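Local coordinates for Serine/threonine-protein acetyltransferase HopZ1a (Pseudomonas syringae pv. syringae, PDB 5KLP) that transfers acetyl groups from acetyl-CoA to host proteins such as tubulin, with inositol hexakisphosphate as cofactor, and so impairs plant immunity, at residues Pro40-Ala52 / Asp326-Ala338. The protein carries 10 engineered substitutions. Sequence-based numbering, arbitrary orientation.
Sequences PIKAYGQAALDRA and DGFRLQEIKRVLA. With IHP (inositol hexakisphosphate), chain D.
Ile333 lays its terminal methyl over one face of the Tyr44 ring, CD1 lying 3.9 Å from the ring centroid in a CH-pi contact displaced toward CE2. With CG anti to the backbone N (chi1 -180°), Tyr44 swings its ring across to the other helix, where OH meets Arg329 CD at 3.5 Å; this hydroxyl is hydrogen-bonded to Asp65. The guanidinium of Arg51 receives Asp326 at its edge: NE donates to OD1 at 2.9 Å in a salt bridge, though the place of OD1 is less certain. Arg329 lies beside this pair, its guanidinium nearly perpendicular to that of Arg51; its NH1 pairs with Asp65 and Asp188, and Asp188 also holds Arg51, probably offsetting the like charges. In the plane of Arg329, a water accepts from NE at 2.8 Å and donates to Ala48 O and Asp326 O, bridging the helices. Gly45, lacking a side chain, and Ala48, with only a methyl, make room for Ile333 and Leu330, Ala48 CB touching Ile333 CD1 at 3.6 Å. Ile41 closes the far end on Val336 and Leu337. The result is an antiparallel helix pair, crossing at -153°, whose second helix turns Gln331 and Arg335 toward the phosphates of the inositol hexakisphosphate site.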
# COMPACT_ATOMS: atom_id res chain seq x y z
N PRO A 40 3.02 3.57 25.09
CA PRO A 40 2.79 2.66 23.96
C PRO A 40 3.66 2.95 22.74
O PRO A 40 4.15 2.02 22.11
CB PRO A 40 1.30 2.84 23.64
CG PRO A 40 0.83 4.00 24.47
CD PRO A 40 1.75 4.07 25.64
N ILE A 41 3.84 4.22 22.40
CA ILE A 41 4.63 4.55 21.22
C ILE A 41 6.11 4.17 21.42
O ILE A 41 6.77 3.79 20.47
CB ILE A 41 4.50 6.03 20.85
CG1 ILE A 41 5.09 6.27 19.46
CG2 ILE A 41 5.14 6.93 21.92
CD1 ILE A 41 4.09 6.85 18.50
N LYS A 42 6.60 4.25 22.65
CA LYS A 42 7.97 3.83 22.95
C LYS A 42 8.11 2.33 22.72
O LYS A 42 9.09 1.87 22.13
CB LYS A 42 8.37 4.17 24.39
N ALA A 43 7.13 1.56 23.20
CA ALA A 43 7.14 0.11 23.03
C ALA A 43 7.08 -0.24 21.55
O ALA A 43 7.80 -1.11 21.07
CB ALA A 43 5.98 -0.53 23.78
N TYR A 44 6.24 0.48 20.82
CA TYR A 44 6.12 0.29 19.38
C TYR A 44 7.45 0.54 18.70
O TYR A 44 7.88 -0.23 17.85
CB TYR A 44 5.05 1.21 18.82
CG TYR A 44 4.84 1.07 17.32
CD1 TYR A 44 4.73 -0.18 16.72
CD2 TYR A 44 4.72 2.19 16.51
CE1 TYR A 44 4.52 -0.30 15.34
CE2 TYR A 44 4.51 2.08 15.13
CZ TYR A 44 4.41 0.83 14.56
OH TYR A 44 4.22 0.74 13.19
N GLY A 45 8.09 1.64 19.07
CA GLY A 45 9.41 1.96 18.54
C GLY A 45 10.44 0.89 18.82
O GLY A 45 11.22 0.53 17.95
N GLN A 46 10.44 0.36 20.04
CA GLN A 46 11.44 -0.64 20.41
C GLN A 46 11.21 -1.93 19.64
O GLN A 46 12.17 -2.56 19.18
CB GLN A 46 11.41 -0.90 21.92
CG GLN A 46 12.55 -1.78 22.40
CD GLN A 46 13.91 -1.25 21.98
OE1 GLN A 46 14.30 -0.14 22.34
NE2 GLN A 46 14.64 -2.05 21.21
N ALA A 47 9.95 -2.32 19.49
CA ALA A 47 9.60 -3.52 18.73
C ALA A 47 10.06 -3.38 17.28
O ALA A 47 10.61 -4.32 16.70
CB ALA A 47 8.10 -3.78 18.78
N ALA A 48 9.81 -2.21 16.69
CA ALA A 48 10.20 -1.96 15.31
C ALA A 48 11.72 -1.97 15.16
O ALA A 48 12.25 -2.43 14.16
CB ALA A 48 9.64 -0.64 14.83
N LEU A 49 12.41 -1.44 16.18
CA LEU A 49 13.86 -1.43 16.20
C LEU A 49 14.39 -2.85 16.26
O LEU A 49 15.28 -3.23 15.50
CB LEU A 49 14.39 -0.61 17.38
CG LEU A 49 14.32 0.91 17.23
CD1 LEU A 49 14.63 1.60 18.55
CD2 LEU A 49 15.30 1.38 16.16
N ASP A 50 13.82 -3.65 17.16
CA ASP A 50 14.18 -5.04 17.31
C ASP A 50 13.97 -5.80 16.00
O ASP A 50 14.82 -6.59 15.59
CB ASP A 50 13.35 -5.71 18.41
CG ASP A 50 13.67 -5.17 19.80
OD1 ASP A 50 14.72 -4.51 19.96
OD2 ASP A 50 12.87 -5.41 20.72
N ARG A 51 12.85 -5.53 15.33
CA ARG A 51 12.56 -6.19 14.06
C ARG A 51 13.58 -5.85 12.98
O ARG A 51 14.04 -6.73 12.26
CB ARG A 51 11.16 -5.82 13.57
CG ARG A 51 10.77 -6.44 12.22
CD ARG A 51 9.32 -6.14 11.92
NE ARG A 51 8.83 -6.70 10.66
CZ ARG A 51 8.37 -7.94 10.51
NH1 ARG A 51 8.35 -8.77 11.54
NH2 ARG A 51 7.94 -8.34 9.33
N ALA A 52 13.91 -4.58 12.87
CA ALA A 52 14.89 -4.16 11.87
C ALA A 52 16.27 -4.71 12.23
O ALA A 52 17.11 -4.87 11.35
CB ALA A 52 14.93 -2.64 11.74
N ASP A 326 10.75 -2.39 6.58
CA ASP A 326 11.02 -2.27 8.01
C ASP A 326 11.75 -0.96 8.28
O ASP A 326 11.58 -0.34 9.33
CB ASP A 326 11.81 -3.49 8.49
CG ASP A 326 11.07 -4.80 8.19
OD1 ASP A 326 9.87 -4.94 8.56
OD2 ASP A 326 11.65 -5.67 7.52
N GLY A 327 12.53 -0.52 7.30
CA GLY A 327 13.16 0.78 7.34
C GLY A 327 12.13 1.90 7.25
O GLY A 327 12.23 2.92 7.94
N PHE A 328 11.13 1.72 6.39
CA PHE A 328 10.05 2.69 6.28
C PHE A 328 9.32 2.85 7.63
O PHE A 328 8.97 3.96 8.02
CB PHE A 328 9.07 2.30 5.16
CG PHE A 328 7.87 3.20 5.07
CD1 PHE A 328 8.00 4.51 4.61
CD2 PHE A 328 6.63 2.77 5.48
CE1 PHE A 328 6.90 5.36 4.55
CE2 PHE A 328 5.53 3.60 5.44
CZ PHE A 328 5.66 4.90 4.97
N ARG A 329 9.11 1.74 8.33
CA ARG A 329 8.43 1.81 9.63
C ARG A 329 9.24 2.65 10.62
O ARG A 329 8.66 3.45 11.34
CB ARG A 329 8.18 0.41 10.20
CG ARG A 329 7.43 0.41 11.55
CD ARG A 329 6.90 -0.99 11.87
NE ARG A 329 7.82 -1.96 11.29
CZ ARG A 329 7.48 -2.97 10.50
NH1 ARG A 329 6.22 -3.24 10.19
NH2 ARG A 329 8.44 -3.74 10.04
N LEU A 330 10.55 2.46 10.66
CA LEU A 330 11.43 3.25 11.51
C LEU A 330 11.32 4.74 11.16
O LEU A 330 11.30 5.60 12.04
CB LEU A 330 12.88 2.78 11.35
CG LEU A 330 13.12 1.29 11.68
CD1 LEU A 330 14.59 0.93 11.53
CD2 LEU A 330 12.64 0.95 13.09
N GLN A 331 11.26 5.03 9.87
CA GLN A 331 11.11 6.40 9.39
C GLN A 331 9.81 7.03 9.89
O GLN A 331 9.80 8.20 10.32
CB GLN A 331 11.15 6.42 7.86
CG GLN A 331 10.65 7.71 7.25
CD GLN A 331 10.54 7.61 5.74
OE1 GLN A 331 11.55 7.64 5.03
NE2 GLN A 331 9.31 7.44 5.25
N GLU A 332 8.72 6.27 9.84
CA GLU A 332 7.42 6.78 10.25
C GLU A 332 7.35 7.04 11.76
O GLU A 332 6.80 8.05 12.19
CB GLU A 332 6.32 5.82 9.83
CG GLU A 332 6.22 5.72 8.32
CD GLU A 332 6.14 7.10 7.69
OE1 GLU A 332 5.04 7.69 7.73
OE2 GLU A 332 7.17 7.58 7.16
N ILE A 333 7.90 6.13 12.54
CA ILE A 333 7.90 6.29 14.00
C ILE A 333 8.73 7.50 14.38
O ILE A 333 8.31 8.34 15.20
CB ILE A 333 8.44 5.02 14.68
CG1 ILE A 333 7.51 3.84 14.35
CG2 ILE A 333 8.57 5.22 16.19
CD1 ILE A 333 7.99 2.52 14.87
N LYS A 334 9.89 7.63 13.73
CA LYS A 334 10.72 8.82 13.89
C LYS A 334 9.94 10.10 13.58
O LYS A 334 9.99 11.07 14.33
CB LYS A 334 11.96 8.72 12.99
CG LYS A 334 12.96 9.87 13.15
CD LYS A 334 13.94 9.88 11.99
CE LYS A 334 14.83 11.12 12.01
NZ LYS A 334 15.98 11.00 11.06
N ARG A 335 9.20 10.12 12.48
CA ARG A 335 8.41 11.30 12.16
C ARG A 335 7.39 11.60 13.25
O ARG A 335 7.17 12.76 13.60
CB ARG A 335 7.75 11.13 10.80
CG ARG A 335 8.73 11.32 9.66
CD ARG A 335 8.11 10.92 8.31
NE ARG A 335 9.09 11.05 7.25
CZ ARG A 335 8.88 10.72 5.98
NH1 ARG A 335 7.69 10.26 5.61
NH2 ARG A 335 9.85 10.87 5.09
N VAL A 336 6.76 10.56 13.80
CA VAL A 336 5.80 10.77 14.88
C VAL A 336 6.48 11.32 16.13
O VAL A 336 6.05 12.33 16.70
CB VAL A 336 5.06 9.49 15.22
CG1 VAL A 336 4.20 9.70 16.46
CG2 VAL A 336 4.19 9.07 14.05
N LEU A 337 7.58 10.68 16.54
CA LEU A 337 8.26 11.07 17.77
C LEU A 337 8.90 12.44 17.64
O LEU A 337 9.02 13.19 18.62
CB LEU A 337 9.30 10.02 18.18
CG LEU A 337 8.70 8.69 18.65
CD1 LEU A 337 9.80 7.70 19.02
CD2 LEU A 337 7.74 8.92 19.82
N ALA A 338 9.31 12.78 16.42
CA ALA A 338 9.92 14.09 16.16
C ALA A 338 8.93 15.21 16.47
O ALA A 338 9.29 16.25 17.03
CB ALA A 338 10.41 14.18 14.73
C1 IHP D . 11.58 10.65 2.39
C2 IHP D . 10.97 9.21 2.10
C3 IHP D . 11.86 7.93 1.92
C4 IHP D . 13.44 8.22 1.95
C5 IHP D . 13.90 9.64 1.67
C6 IHP D . 13.13 10.51 2.65
O11 IHP D . 11.26 11.54 1.48
P1 IHP D . 10.44 13.01 1.60
O21 IHP D . 9.52 13.19 0.39
O31 IHP D . 11.45 14.17 1.61
O41 IHP D . 9.58 13.16 2.84
O12 IHP D . 9.97 9.23 1.15
P2 IHP D . 8.42 8.80 1.66
O22 IHP D . 7.96 9.76 2.77
O32 IHP D . 7.37 8.79 0.55
O42 IHP D . 8.49 7.41 2.33
O13 IHP D . 11.51 7.41 0.81
P3 IHP D . 10.84 5.94 0.32
O23 IHP D . 9.47 5.55 0.87
O33 IHP D . 10.68 6.40 -1.13
O43 IHP D . 11.78 4.75 0.42
O14 IHP D . 14.12 7.36 1.19
P4 IHP D . 14.86 6.05 1.78
O24 IHP D . 13.87 4.91 2.04
O34 IHP D . 15.98 5.55 0.85
O44 IHP D . 15.54 6.37 3.13
O15 IHP D . 13.91 10.02 0.38
P5 IHP D . 15.33 10.33 -0.50
O25 IHP D . 16.56 9.82 0.25
O35 IHP D . 15.30 9.62 -1.88
O45 IHP D . 15.55 11.83 -0.75
O16 IHP D . 13.70 11.71 2.75
P6 IHP D . 13.78 12.60 4.12
O26 IHP D . 13.98 11.69 5.33
O36 IHP D . 14.93 13.61 4.07
O46 IHP D . 12.48 13.40 4.32
O HOH W 1 10.63 -2.08 11.70